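Local atomic coordinates of ancestral congerin Con-anc (PDB entry 3AK0), a protein that binds galactose-containing glycans as a galectin, being a reconstructed ancestor of the fish congerins. Residues Val35-Asp40 with Glu116-Ile121. Numbering follows the deposited sequence.
Sequences VGESTD and EAFNFI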
loop_
_atom_site.group_PDB
_atom_site.type_symbol
_atom_site.label_atom_id
_atom_site.label_comp_id
_atom_site.label_asym_id
_atom_site.label_seq_id
_atom_site.Cartn_x
_atom_site.Cartn_y
_atom_site.Cartn_z
ATOM N N VAL A 35 9.731 0.096 -8.344
ATOM C CA VAL A 35 8.472 0.214 -9.073
ATOM C C VAL A 35 8.593 -0.619 -10.335
ATOM O O VAL A 35 9.554 -0.490 -11.085
ATOM C CB VAL A 35 8.185 1.691 -9.500
ATOM C CG1 VAL A 35 6.925 1.767 -10.378
ATOM C CG2 VAL A 35 8.080 2.617 -8.266
ATOM N N GLY A 36 7.585 -1.461 -10.586
ATOM C CA GLY A 36 7.640 -2.288 -11.780
ATOM C C GLY A 36 6.469 -3.254 -11.833
ATOM O O GLY A 36 5.301 -2.820 -11.796
ATOM N N GLU A 37 6.784 -4.550 -11.962
ATOM C CA GLU A 37 5.762 -5.568 -12.104
ATOM C C GLU A 37 5.845 -6.699 -11.077
ATOM O O GLU A 37 4.825 -7.386 -10.843
ATOM C CB GLU A 37 5.819 -6.156 -13.517
ATOM C CG GLU A 37 5.647 -5.114 -14.617
ATOM C CD GLU A 37 6.899 -4.290 -14.934
ATOM O OE1 GLU A 37 8.037 -4.826 -14.813
ATOM O OE2 GLU A 37 6.751 -3.139 -15.420
ATOM N N SER A 38 7.032 -6.927 -10.513
ATOM C CA SER A 38 7.226 -7.937 -9.444
ATOM C C SER A 38 8.616 -7.740 -8.850
ATOM O O SER A 38 9.391 -6.862 -9.295
ATOM C CB SER A 38 7.127 -9.356 -10.018
ATOM O OG SER A 38 8.256 -9.588 -10.845
ATOM N N THR A 39 8.971 -8.600 -7.896
ATOM C CA THR A 39 10.310 -8.512 -7.295
ATOM C C THR A 39 11.431 -8.668 -8.320
ATOM O O THR A 39 12.594 -8.375 -7.989
ATOM C CB THR A 39 10.471 -9.245 -5.987
ATOM O OG1 THR A 39 10.224 -10.628 -6.199
ATOM C CG2 THR A 39 9.500 -8.686 -4.941
ATOM N N ASP A 40 11.143 -9.200 -9.517
ATOM C CA ASP A 40 12.127 -9.898 -10.355
ATOM C C ASP A 40 12.117 -8.934 -11.592
ATOM O O ASP A 40 12.891 -9.088 -12.532
ATOM C CB ASP A 40 11.700 -11.268 -10.855
ATOM C CG ASP A 40 11.859 -12.353 -9.828
ATOM O OD1 ASP A 40 12.899 -12.383 -9.124
ATOM O OD2 ASP A 40 10.934 -13.194 -9.760
ATOM N N GLU A 116 3.618 2.839 -19.998
ATOM C CA GLU A 116 2.666 3.897 -19.618
ATOM C C GLU A 116 1.956 3.612 -18.294
ATOM O O GLU A 116 1.144 4.433 -17.851
ATOM C CB GLU A 116 1.598 4.053 -20.703
ATOM C CG GLU A 116 2.067 4.680 -21.995
ATOM C CD GLU A 116 1.010 4.581 -23.113
ATOM O OE1 GLU A 116 -0.169 4.215 -22.851
ATOM O OE2 GLU A 116 1.386 4.849 -24.265
ATOM N N ALA A 117 2.288 2.489 -17.658
ATOM C CA ALA A 117 1.675 2.086 -16.403
ATOM C C ALA A 117 2.544 1.030 -15.751
ATOM O O ALA A 117 3.242 0.280 -16.447
ATOM C CB ALA A 117 0.265 1.516 -16.660
ATOM N N PHE A 118 2.502 0.981 -14.418
ATOM C CA PHE A 118 3.176 -0.080 -13.651
ATOM C C PHE A 118 2.199 -0.611 -12.620
ATOM O O PHE A 118 1.195 0.054 -12.319
ATOM C CB PHE A 118 4.433 0.463 -12.951
ATOM C CG PHE A 118 5.371 1.088 -13.912
ATOM C CD1 PHE A 118 6.206 0.293 -14.684
ATOM C CD2 PHE A 118 5.314 2.464 -14.143
ATOM C CE1 PHE A 118 7.019 0.861 -15.675
ATOM C CE2 PHE A 118 6.145 3.040 -15.113
ATOM C CZ PHE A 118 6.986 2.227 -15.890
ATOM N N ASN A 119 2.480 -1.788 -12.080
ATOM C CA ASN A 119 1.475 -2.439 -11.248
ATOM C C ASN A 119 2.003 -2.963 -9.920
ATOM O O ASN A 119 1.262 -3.609 -9.171
ATOM C CB ASN A 119 0.773 -3.556 -12.027
ATOM C CG ASN A 119 1.744 -4.540 -12.631
ATOM O OD1 ASN A 119 2.193 -5.467 -11.969
ATOM N ND2 ASN A 119 2.036 -4.372 -13.933
ATOM N N PHE A 120 3.258 -2.679 -9.600
ATOM C CA PHE A 120 3.904 -3.325 -8.446
ATOM C C PHE A 120 4.892 -2.360 -7.813
ATOM O O PHE A 120 5.659 -1.699 -8.534
ATOM C CB PHE A 120 4.610 -4.610 -8.892
ATOM C CG PHE A 120 5.193 -5.411 -7.769
ATOM C CD1 PHE A 120 4.411 -6.362 -7.112
ATOM C CD2 PHE A 120 6.531 -5.258 -7.403
ATOM C CE1 PHE A 120 4.945 -7.121 -6.068
ATOM C CE2 PHE A 120 7.079 -6.024 -6.364
ATOM C CZ PHE A 120 6.282 -6.940 -5.696
ATOM N N ILE A 121 4.839 -2.238 -6.483
ATOM C CA ILE A 121 5.875 -1.487 -5.739
ATOM C C ILE A 121 6.371 -2.396 -4.611
ATOM O O ILE A 121 5.612 -3.180 -4.052
ATOM C CB ILE A 121 5.281 -0.186 -5.095
ATOM C CG1 ILE A 121 4.594 0.681 -6.149
ATOM C CG2 ILE A 121 6.365 0.613 -4.269
ATOM C CD1 ILE A 121 3.464 1.524 -5.582
HETATM O O HOH W 1 4.685 -2.119 -16.785
#
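The ring of F120 lies flat against the backbone of S38, with S38 CA over one face in a CH-pi contact, 3.5 Å from the ring centroid and 16° off its normal. F120 CG stands anti to the backbone N (chi1 -175°), which carries the ring along the turning chain until F120 CZ meets T39 CG2 at 3.7 Å. At the corner, strand 30-35 ends against strand 117-125: G36 N donates to F120 O (2.8 Å), and N119 N to G36 O (3.0 Å). N119 and F120 both face G36, a classic beta bulge. On the buried side V35 CG1 packs against F118 CB (3.8 Å), while F92, edge-to-face, and F97, both from the facing sheet of the galectin sandwich, meet the F118 ring. The outer side is looser and polar. E37, bent at chi2 (79°), sets OE2 at the edge of the F118 ring; a water donates to this oxygen (2.7 Å) and to A117 O, while OE1 bonds S41 OG. N119 lies crosswise to E37, N119 ND2 3.7 Å from E37 CG. Backbone bonds and the F120 face thus hold the corner on the side away from V35, whereas the E37 carboxylate reaches strand 117-125 through one water and S41 directly.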